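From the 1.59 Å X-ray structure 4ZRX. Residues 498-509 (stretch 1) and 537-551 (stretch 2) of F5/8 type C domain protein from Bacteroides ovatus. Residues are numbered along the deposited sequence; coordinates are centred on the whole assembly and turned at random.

Stretch 1 (498-509) LSSFTYAPSKAE
Stretch 2 (537-551) EFSNIMHNPLPQTVA

Stretches 1 and 2 meet through an antiparallel strand pair, 500-503 against 548-551, whose axes approach to 4.5 Å with their N-to-C directions at 158°. Before the second strand, Phe 538 and Ile 541 pack on the face that carries Phe 501 and Tyr 503, while Pro 545 and Leu 546 meet the loop after the first strand. The whole contact buries 757 Å² summed over both sides.

Stretch 2 begins in extended form at Glu 537 (phi/psi -138/126, chi1 t), whose OE2 accepts a hydrogen bond from Ser 539 OG at 2.6 Å. A type II turn runs from Phe 538 to Ile 541, with Ser 539 at -61/134 and Asn 540 at 67/14, and is closed by Ile 541 N to Phe 538 O at 3.1 Å. The turn leaves both of its end residues pointing toward stretch 1. Phe 538 (chi1 -70°, chi2 -54°) places its CZ 3.4 Å from CB of Tyr 503 (chi1 t at 169°, chi2 50°) and 3.8 Å from Phe 501 CZ. Tyr 503 CD2 lies over one face of the Phe 538 ring, whereas Phe 501 CZ sits at its edge. The Tyr 503 and Phe 538 rings are inclined at 34° with centroids 4.9 Å apart, an oblique aromatic contact. Ile 541 (chi1 t, chi2 148°) extends this apolar cluster, its CD1 lying 3.6 Å from Tyr 503 CD2 and 4.0 Å from Pro 505 CG.

Met 542, present as selenomethionine, and His 543 remain out of reach. Asn 544 (-150/90, chi1 t) accepts a hydrogen bond at OD1 from Leu 546 N, 3.2 Å away. Pro 545 (-87/21, C-gamma endo) then packs against the end of stretch 1: its CG is 3.3 Å from Ala 508 O and its CB 3.6 Å from Glu 509 C. A water donates to Pro 545 O at 2.7 Å and to Pro 505 O at 2.8 Å, joining two carbonyls that cannot bond each other directly. Leu 546 (chi1 m, chi2 t) has its CA-to-CB bond directed away, yet its CD2 comes within 4.1 Å of Ala 508 CB. Pro 547 (-61/144, C-gamma exo) brings its CG to 3.8 Å from Ala 504 CB.

From Gln 548 the chain is extended, and the register is Gln 548 with Tyr 503, Thr 549 with Thr 502, Val 550 with Phe 501 and Ala 551 with Ser 500. Gln 548 and Tyr 503 form a hydrogen-bonded pair, with both N-to-O distances, Gln 548 N to Tyr 503 O and Tyr 503 N to Gln 548 O, at 2.9 Å. The Gln 548 CB lies on the same face as Tyr 503, but the side chain (chi1 m, chi2 t) runs on to the turn, where NE2 donates to Ser 539 O at 2.9 Å and ties the strand to the turn. Thr 549 and Thr 502, both m, form a non-hydrogen-bonded pair with CA atoms 4.0 Å apart; their side chains lie on the face shared with Ser 500 and Ala 551, and this close spacing lets the OG1 atoms hydrogen-bond at 2.6 Å. Val 550 (chi1 t) donates from N to Phe 501 O at 2.7 Å and accepts at O from Phe 501 N at 3.3 Å; its CB meets Phe 501 CE1 (Phe 501 chi1 86°) at 3.6 Å. Ala 551 faces Ser 500 (chi1 p), with CA atoms 4.5 Å apart.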

# COMPACT_ATOMS: atom_id res chain seq x y z
N LEU A 498 -17.30 -17.35 34.17
CA LEU A 498 -17.77 -16.33 33.22
C LEU A 498 -18.65 -15.24 33.85
O LEU A 498 -19.50 -15.54 34.68
CB LEU A 498 -18.56 -17.00 32.11
CG LEU A 498 -17.90 -18.13 31.32
CD1 LEU A 498 -18.83 -18.54 30.21
CD2 LEU A 498 -16.52 -17.77 30.80
N SER A 499 -18.44 -13.97 33.48
CA SER A 499 -19.39 -12.89 33.81
C SER A 499 -20.39 -12.58 32.66
O SER A 499 -21.37 -11.87 32.85
CB SER A 499 -18.64 -11.61 34.22
OG SER A 499 -17.70 -11.22 33.22
N SER A 500 -20.11 -13.07 31.46
CA SER A 500 -20.96 -12.75 30.31
C SER A 500 -20.52 -13.59 29.13
O SER A 500 -19.40 -14.16 29.15
CB SER A 500 -20.85 -11.26 29.92
OG SER A 500 -19.56 -10.95 29.36
N PHE A 501 -21.41 -13.69 28.13
CA PHE A 501 -21.03 -14.06 26.78
C PHE A 501 -21.52 -12.95 25.87
O PHE A 501 -22.40 -12.16 26.21
CB PHE A 501 -21.54 -15.43 26.31
CG PHE A 501 -22.95 -15.44 25.73
CD1 PHE A 501 -24.06 -15.40 26.55
CD2 PHE A 501 -23.15 -15.51 24.38
CE1 PHE A 501 -25.34 -15.42 26.05
CE2 PHE A 501 -24.46 -15.53 23.86
CZ PHE A 501 -25.55 -15.49 24.73
N THR A 502 -20.90 -12.88 24.70
CA THR A 502 -21.27 -11.88 23.71
C THR A 502 -21.55 -12.60 22.39
O THR A 502 -20.88 -13.62 22.04
CB THR A 502 -20.12 -10.92 23.55
OG1 THR A 502 -20.02 -10.17 24.76
CG2 THR A 502 -20.31 -9.97 22.36
N TYR A 503 -22.58 -12.14 21.70
CA TYR A 503 -22.83 -12.60 20.34
C TYR A 503 -22.50 -11.40 19.44
O TYR A 503 -23.09 -10.32 19.64
CB TYR A 503 -24.28 -13.02 20.18
CG TYR A 503 -24.67 -13.25 18.71
CD1 TYR A 503 -23.89 -14.07 17.87
CD2 TYR A 503 -25.83 -12.69 18.19
CE1 TYR A 503 -24.26 -14.29 16.51
CE2 TYR A 503 -26.23 -12.94 16.88
CZ TYR A 503 -25.45 -13.74 16.05
OH TYR A 503 -25.88 -13.92 14.76
N ALA A 504 -21.59 -11.59 18.48
CA ALA A 504 -21.12 -10.52 17.58
C ALA A 504 -21.26 -11.02 16.16
O ALA A 504 -20.36 -11.66 15.65
CB ALA A 504 -19.66 -10.16 17.86
N PRO A 505 -22.41 -10.75 15.51
CA PRO A 505 -22.57 -11.10 14.10
C PRO A 505 -21.32 -10.71 13.28
O PRO A 505 -20.83 -9.59 13.41
CB PRO A 505 -23.78 -10.26 13.68
CG PRO A 505 -24.59 -10.24 14.91
CD PRO A 505 -23.62 -10.13 16.05
N SER A 506 -20.83 -11.65 12.47
CA SER A 506 -19.65 -11.45 11.63
C SER A 506 -19.75 -10.15 10.83
O SER A 506 -20.80 -9.87 10.22
CB SER A 506 -19.51 -12.62 10.67
OG SER A 506 -18.41 -12.37 9.80
N LYS A 507 -18.67 -9.35 10.87
CA LYS A 507 -18.56 -8.06 10.18
C LYS A 507 -19.60 -7.02 10.62
O LYS A 507 -19.77 -5.97 9.97
CB LYS A 507 -18.62 -8.28 8.65
CG LYS A 507 -17.54 -9.29 8.15
CD LYS A 507 -17.59 -9.59 6.63
CE LYS A 507 -17.55 -8.37 5.78
NZ LYS A 507 -17.54 -8.70 4.32
N ALA A 508 -20.27 -7.28 11.76
CA ALA A 508 -21.32 -6.42 12.28
C ALA A 508 -22.30 -6.13 11.16
O ALA A 508 -22.61 -4.96 10.87
CB ALA A 508 -20.73 -5.10 12.86
N GLU A 509 -22.75 -7.20 10.50
CA GLU A 509 -23.67 -7.04 9.40
C GLU A 509 -24.91 -7.90 9.62
O GLU A 509 -24.84 -8.99 10.16
CB GLU A 509 -23.00 -7.31 8.04
CG GLU A 509 -22.84 -8.73 7.70
CD GLU A 509 -21.85 -8.97 6.53
OE1 GLU A 509 -21.71 -8.06 5.69
OE2 GLU A 509 -21.24 -10.07 6.47
N GLU A 537 -33.43 -13.00 24.14
CA GLU A 537 -33.62 -12.21 22.94
C GLU A 537 -32.47 -11.24 22.78
O GLU A 537 -32.12 -10.49 23.72
CB GLU A 537 -34.93 -11.45 23.01
CG GLU A 537 -35.30 -10.77 21.71
CD GLU A 537 -36.61 -10.01 21.86
OE1 GLU A 537 -37.66 -10.69 21.79
OE2 GLU A 537 -36.56 -8.76 22.06
N PHE A 538 -31.84 -11.29 21.61
CA PHE A 538 -30.82 -10.30 21.25
C PHE A 538 -31.61 -9.15 20.64
O PHE A 538 -31.77 -9.06 19.41
CB PHE A 538 -29.87 -10.87 20.22
CG PHE A 538 -28.95 -11.93 20.74
CD1 PHE A 538 -28.14 -11.70 21.85
CD2 PHE A 538 -28.87 -13.17 20.10
CE1 PHE A 538 -27.28 -12.69 22.32
CE2 PHE A 538 -28.02 -14.16 20.56
CZ PHE A 538 -27.22 -13.93 21.69
N SER A 539 -32.17 -8.33 21.52
CA SER A 539 -33.18 -7.38 21.09
C SER A 539 -32.61 -6.41 20.06
O SER A 539 -31.48 -5.93 20.23
CB SER A 539 -33.78 -6.63 22.27
OG SER A 539 -34.52 -7.57 23.05
N ASN A 540 -33.38 -6.23 19.00
CA ASN A 540 -33.09 -5.29 17.91
C ASN A 540 -31.88 -5.64 17.06
O ASN A 540 -31.41 -4.81 16.25
CB ASN A 540 -32.97 -3.87 18.48
CG ASN A 540 -33.22 -2.79 17.44
OD1 ASN A 540 -34.17 -2.86 16.62
ND2 ASN A 540 -32.37 -1.77 17.47
N ILE A 541 -31.36 -6.87 17.19
CA ILE A 541 -30.11 -7.22 16.49
C ILE A 541 -30.23 -7.15 14.97
O ILE A 541 -29.27 -6.84 14.29
CB ILE A 541 -29.58 -8.58 16.94
CG1 ILE A 541 -28.06 -8.64 16.67
CG2 ILE A 541 -30.45 -9.72 16.34
CD1 ILE A 541 -27.36 -9.45 17.64
N MSE A 542 -31.43 -7.40 14.46
CA MSE A 542 -31.72 -7.39 13.04
C MSE A 542 -31.76 -5.97 12.48
O MSE A 542 -31.77 -5.80 11.29
CB MSE A 542 -33.02 -8.18 12.73
CG MSE A 542 -34.33 -7.45 13.00
SE MSE A 542 -34.78 -7.26 14.93
CE MSE A 542 -36.32 -8.56 14.90
N HIS A 543 -31.80 -4.95 13.35
CA HIS A 543 -31.62 -3.56 12.96
C HIS A 543 -30.31 -2.95 13.49
O HIS A 543 -29.99 -1.83 13.16
CB HIS A 543 -32.81 -2.74 13.48
CG HIS A 543 -34.13 -3.28 13.04
ND1 HIS A 543 -34.49 -3.36 11.71
CD2 HIS A 543 -35.17 -3.80 13.74
CE1 HIS A 543 -35.70 -3.88 11.62
NE2 HIS A 543 -36.14 -4.15 12.83
N ASN A 544 -29.58 -3.66 14.35
CA ASN A 544 -28.34 -3.19 14.93
C ASN A 544 -27.43 -4.39 15.22
O ASN A 544 -27.50 -5.00 16.32
CB ASN A 544 -28.58 -2.39 16.21
CG ASN A 544 -27.25 -1.92 16.86
OD1 ASN A 544 -26.17 -2.15 16.32
ND2 ASN A 544 -27.33 -1.33 18.02
N PRO A 545 -26.59 -4.77 14.24
CA PRO A 545 -25.84 -6.02 14.34
C PRO A 545 -24.52 -5.89 15.10
O PRO A 545 -23.61 -6.72 14.94
CB PRO A 545 -25.61 -6.41 12.86
CG PRO A 545 -25.60 -5.07 12.14
CD PRO A 545 -26.62 -4.25 12.84
N LEU A 546 -24.39 -4.83 15.91
CA LEU A 546 -23.19 -4.65 16.70
C LEU A 546 -23.22 -5.70 17.82
O LEU A 546 -24.27 -6.32 18.05
CB LEU A 546 -23.11 -3.24 17.25
CG LEU A 546 -22.83 -2.19 16.18
CD1 LEU A 546 -23.15 -0.77 16.70
CD2 LEU A 546 -21.37 -2.28 15.75
N PRO A 547 -22.05 -5.96 18.44
CA PRO A 547 -22.00 -7.06 19.44
C PRO A 547 -22.93 -6.80 20.60
O PRO A 547 -23.14 -5.63 20.99
CB PRO A 547 -20.53 -7.01 19.90
CG PRO A 547 -19.79 -6.43 18.66
CD PRO A 547 -20.70 -5.43 18.09
N GLN A 548 -23.53 -7.89 21.11
CA GLN A 548 -24.40 -7.80 22.30
C GLN A 548 -23.81 -8.68 23.34
O GLN A 548 -23.72 -9.87 23.13
CB GLN A 548 -25.82 -8.25 22.02
CG GLN A 548 -26.49 -7.37 20.99
CD GLN A 548 -28.02 -7.48 21.01
OE1 GLN A 548 -28.61 -8.19 21.81
NE2 GLN A 548 -28.65 -6.73 20.15
N THR A 549 -23.45 -8.05 24.46
CA THR A 549 -22.89 -8.73 25.61
C THR A 549 -24.03 -9.03 26.59
O THR A 549 -24.82 -8.14 26.91
CB THR A 549 -21.76 -7.85 26.22
OG1 THR A 549 -20.68 -7.74 25.28
CG2 THR A 549 -21.26 -8.45 27.55
N VAL A 550 -24.19 -10.31 26.94
CA VAL A 550 -25.25 -10.75 27.88
C VAL A 550 -24.59 -10.91 29.21
O VAL A 550 -23.79 -11.83 29.38
CB VAL A 550 -25.86 -12.08 27.41
CG1 VAL A 550 -26.85 -12.63 28.42
CG2 VAL A 550 -26.50 -11.83 26.02
N ALA A 551 -24.90 -9.99 30.13
CA ALA A 551 -24.29 -9.95 31.43
C ALA A 551 -25.08 -10.99 32.25
O ALA A 551 -26.31 -10.97 32.26
CB ALA A 551 -24.42 -8.56 32.05
O HOH W 1 -21.12 -7.71 15.50